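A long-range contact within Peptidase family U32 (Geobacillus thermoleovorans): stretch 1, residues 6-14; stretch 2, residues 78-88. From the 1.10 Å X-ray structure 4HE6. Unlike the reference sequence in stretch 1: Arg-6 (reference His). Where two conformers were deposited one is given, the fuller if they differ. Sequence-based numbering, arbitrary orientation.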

# COMPACT_ATOMS: atom_id res chain seq x y z
N ARG A 6 -2.26 13.58 -5.41
CA ARG A 6 -2.69 12.84 -6.61
C ARG A 6 -1.63 11.80 -7.00
O ARG A 6 -1.93 10.90 -7.78
CB ARG A 6 -2.85 13.70 -7.84
CG ARG A 6 -3.72 14.90 -7.86
CD ARG A 6 -4.94 15.18 -7.00
NE ARG A 6 -5.37 14.39 -5.81
CZ ARG A 6 -5.92 13.45 -5.08
NH1 ARG A 6 -6.47 12.44 -5.65
NH2 ARG A 6 -6.01 13.34 -3.72
N GLU A 7 -0.41 11.94 -6.54
CA GLU A 7 0.76 11.22 -7.04
C GLU A 7 1.00 9.90 -6.36
O GLU A 7 1.99 9.18 -6.61
CB GLU A 7 2.01 12.14 -6.84
CG GLU A 7 1.92 13.37 -7.75
CD GLU A 7 3.10 14.28 -7.55
OE1 GLU A 7 2.88 15.48 -7.33
OE2 GLU A 7 4.28 13.80 -7.58
N PHE A 8 0.09 9.56 -5.44
CA PHE A 8 0.32 8.26 -4.84
C PHE A 8 -1.02 7.74 -4.31
O PHE A 8 -1.96 8.50 -4.13
CB PHE A 8 1.44 8.25 -3.80
CG PHE A 8 1.21 9.15 -2.63
CD1 PHE A 8 1.30 10.52 -2.68
CD2 PHE A 8 0.85 8.60 -1.39
CE1 PHE A 8 1.10 11.34 -1.57
CE2 PHE A 8 0.69 9.41 -0.29
CZ PHE A 8 0.79 10.78 -0.36
N ALA A 9 -1.05 6.44 -4.05
CA ALA A 9 -2.23 5.78 -3.57
C ALA A 9 -2.18 5.34 -2.13
O ALA A 9 -3.23 5.07 -1.55
CB ALA A 9 -2.49 4.56 -4.45
N GLY A 10 -0.98 5.25 -1.55
CA GLY A 10 -0.91 4.86 -0.16
C GLY A 10 0.43 5.27 0.43
O GLY A 10 1.44 5.39 -0.28
N LEU A 11 0.43 5.41 1.72
CA LEU A 11 1.63 5.69 2.51
C LEU A 11 1.84 4.53 3.47
O LEU A 11 0.91 4.17 4.21
CB LEU A 11 1.43 6.99 3.29
CG LEU A 11 2.59 7.50 4.14
CD1 LEU A 11 3.75 7.86 3.25
CD2 LEU A 11 2.18 8.72 4.96
N VAL A 12 3.01 3.92 3.45
CA VAL A 12 3.25 2.78 4.36
C VAL A 12 3.39 3.30 5.79
O VAL A 12 4.19 4.18 6.02
CB VAL A 12 4.52 2.02 3.92
CG1 VAL A 12 4.79 0.87 4.87
CG2 VAL A 12 4.38 1.52 2.50
N LEU A 13 2.59 2.76 6.70
CA LEU A 13 2.69 3.08 8.11
C LEU A 13 3.54 2.06 8.86
O LEU A 13 4.06 2.35 9.92
CB LEU A 13 1.36 3.26 8.77
CG LEU A 13 0.43 4.30 8.19
CD1 LEU A 13 -0.84 4.33 9.02
CD2 LEU A 13 1.10 5.65 8.12
N GLY A 14 3.55 0.81 8.37
CA GLY A 14 4.24 -0.25 9.09
C GLY A 14 4.35 -1.46 8.20
O GLY A 14 3.67 -1.62 7.19
N PRO A 78 10.21 -6.53 1.61
CA PRO A 78 10.16 -5.65 2.78
C PRO A 78 9.98 -4.20 2.40
O PRO A 78 10.41 -3.72 1.33
CB PRO A 78 11.51 -5.88 3.46
CG PRO A 78 11.88 -7.32 3.08
CD PRO A 78 11.44 -7.38 1.61
N LEU A 79 9.32 -3.48 3.31
CA LEU A 79 9.04 -2.06 3.25
C LEU A 79 9.43 -1.40 4.55
O LEU A 79 9.42 -2.05 5.60
CB LEU A 79 7.55 -1.81 3.02
CG LEU A 79 7.06 -2.31 1.67
CD1 LEU A 79 5.52 -2.24 1.63
CD2 LEU A 79 7.64 -1.54 0.50
N PHE A 80 9.76 -0.12 4.45
CA PHE A 80 9.95 0.67 5.66
C PHE A 80 8.81 1.64 5.85
O PHE A 80 8.17 2.05 4.89
CB PHE A 80 11.24 1.46 5.55
CG PHE A 80 12.47 0.65 5.47
CD1 PHE A 80 13.10 0.37 4.28
CD2 PHE A 80 13.00 0.13 6.66
CE1 PHE A 80 14.23 -0.41 4.21
CE2 PHE A 80 14.13 -0.65 6.61
CZ PHE A 80 14.75 -0.91 5.41
N PRO A 81 8.54 2.04 7.08
CA PRO A 81 7.54 3.09 7.32
C PRO A 81 7.88 4.30 6.47
O PRO A 81 9.00 4.74 6.37
CB PRO A 81 7.71 3.36 8.80
CG PRO A 81 8.17 2.04 9.38
CD PRO A 81 9.13 1.54 8.34
N TYR A 82 6.82 4.81 5.83
CA TYR A 82 6.83 6.04 5.04
C TYR A 82 7.42 5.90 3.66
O TYR A 82 7.50 6.88 2.92
CB TYR A 82 7.35 7.27 5.85
CG TYR A 82 6.48 7.36 7.08
CD1 TYR A 82 6.85 6.85 8.28
CD2 TYR A 82 5.17 7.84 7.00
CE1 TYR A 82 6.06 6.85 9.42
CE2 TYR A 82 4.36 7.85 8.10
CZ TYR A 82 4.79 7.36 9.30
OH TYR A 82 3.97 7.35 10.41
N ASN A 83 7.74 4.64 3.24
CA ASN A 83 7.73 4.37 1.83
C ASN A 83 6.33 4.64 1.27
O ASN A 83 5.37 4.70 2.00
CB ASN A 83 8.21 2.95 1.54
CG ASN A 83 9.73 2.74 1.77
OD1 ASN A 83 10.16 1.67 2.14
ND2 ASN A 83 10.60 3.73 1.61
N MET A 84 6.28 4.80 -0.03
CA MET A 84 5.06 5.19 -0.71
C MET A 84 4.64 4.12 -1.70
O MET A 84 5.41 3.26 -2.12
CB MET A 84 5.34 6.52 -1.42
CG MET A 84 5.85 7.67 -0.54
SD MET A 84 6.11 9.28 -1.31
CE MET A 84 4.48 9.81 -1.80
N MET A 85 3.36 4.18 -2.08
CA MET A 85 2.77 3.25 -3.01
C MET A 85 1.98 4.02 -4.06
O MET A 85 1.24 4.94 -3.72
CB MET A 85 1.78 2.31 -2.28
CG MET A 85 1.31 1.17 -3.15
SD MET A 85 0.00 0.17 -2.36
CE MET A 85 -1.40 1.21 -2.72
N ARG A 86 2.12 3.66 -5.33
CA ARG A 86 1.36 4.29 -6.41
C ARG A 86 0.80 3.20 -7.30
O ARG A 86 1.30 2.10 -7.39
CB ARG A 86 2.19 5.29 -7.23
CG ARG A 86 3.46 4.72 -7.81
CD ARG A 86 4.32 5.76 -8.55
NE ARG A 86 5.72 5.28 -8.70
CZ ARG A 86 6.80 5.99 -8.52
NH1 ARG A 86 6.81 7.28 -8.18
NH2 ARG A 86 8.02 5.42 -8.68
N LYS A 87 -0.30 3.52 -7.97
CA LYS A 87 -0.71 2.58 -9.02
C LYS A 87 0.29 2.42 -10.16
O LYS A 87 0.84 3.45 -10.55
CB LYS A 87 -2.06 3.10 -9.53
CG LYS A 87 -3.06 3.01 -8.38
CD LYS A 87 -3.78 1.72 -8.34
CE LYS A 87 -5.10 1.66 -9.08
NZ LYS A 87 -5.95 2.84 -8.88
N GLU A 88 0.47 1.22 -10.71
CA GLU A 88 1.46 0.90 -11.79
C GLU A 88 0.67 0.68 -13.05
O GLU A 88 -0.09 -0.28 -13.10
CB GLU A 88 2.26 -0.38 -11.53
CG GLU A 88 3.28 -0.80 -12.57
CD GLU A 88 4.57 0.00 -12.61
OE1 GLU A 88 4.68 0.97 -11.83
OE2 GLU A 88 5.53 -0.24 -13.38
O HOH W 1 4.42 9.20 -7.85

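The two stretches pair as neighbouring antiparallel strands, residues 10-14 running against residues 84-87 with an angle of 150° between their directions and a closest approach of 4.8 Å between their axes. Regular pairing is short. Gly-10 and Met-85 form a hydrogen-bonded antiparallel pair, in which Met-85 N donates to Gly-10 O (2.9 Å) and Gly-10 N to Met-85 O (3.1 Å). Met-85 O also accepts from Ala-9 N at 2.8 Å, so one carbonyl gathers two consecutive amides where stretch 1 enters the strand. Leu-11 and Met-84 follow as a non-hydrogen-bonded pair, their CA atoms 4.7 Å apart.

Beyond this pair the backbone bonding carries on into a turn. Val-12 N donates to Asn-83 O (2.9 Å, 166° at the hydrogen), while Val-12 O accepts from Tyr-82 N at 2.7 Å. The two polar groups of Val-12 thus engage different residues of stretch 2, both within the type II turn from Phe-80 to Asn-83. That turn is closed by Asn-83 N to Phe-80 O (3.1 Å) and braced by its own side chain, since Asn-83 OD1 accepts from Phe-80 N at 2.9 Å. Tyr-82, at the third position of the turn, has a positive phi of 78°, the backbone conformation this turn type requires there.

Val-12 is the residue of stretch 1 most covered by stretch 2. Its CB points toward the partner. Val-12 CG2 lies 4.0 Å from Leu-79 CD1, an apolar contact between buried side chains. Val-12 CG1 also approaches Leu-79, 4.3 Å from its CB, and lies 3.6 Å from Phe-80 O.

Leu-11 and Met-84 project from the same face of the sheet, with Leu-11 CD1 4.3 Å from Met-84 CG. The other methyl, Leu-11 CD2, meets the edge of the Tyr-82 ring at CD2, 3.7 Å away. Although the CB of Tyr-82 points away from stretch 1, the end of the side chain comes nearer, placing Tyr-82 CE2 3.9 Å from Leu-13 CD2 and bringing Val-12 O over one ring face. The thioether of Met-84 extends in the other direction along stretch 1: its CE sits over the face of the Phe-8 ring, 3.5 Å from the centroid and 18° off the normal, a CH-pi contact that sets a polarised methyl against the ring's pi electrons.

Met-85 occupies the opposite face, on the side where a CB of Gly-10 would project. An ideal CB there would lie a tight 3.5 Å from Met-85 CE, so the bare glycine leaves space for the methionine's end. The same CE packs 3.9 Å from Ala-9 CB, which points toward stretch 2.

Near the start of stretch 1, a water links backbone to side chain, donating to Glu-7 O (2.7 Å from the water oxygen) and accepting from Arg-86 NH1 (3.1 Å). Arg-86 NE and NH2 are hydrogen-bonded elsewhere in the structure. Altogether the contact buries 716 Å², summed over both stretches.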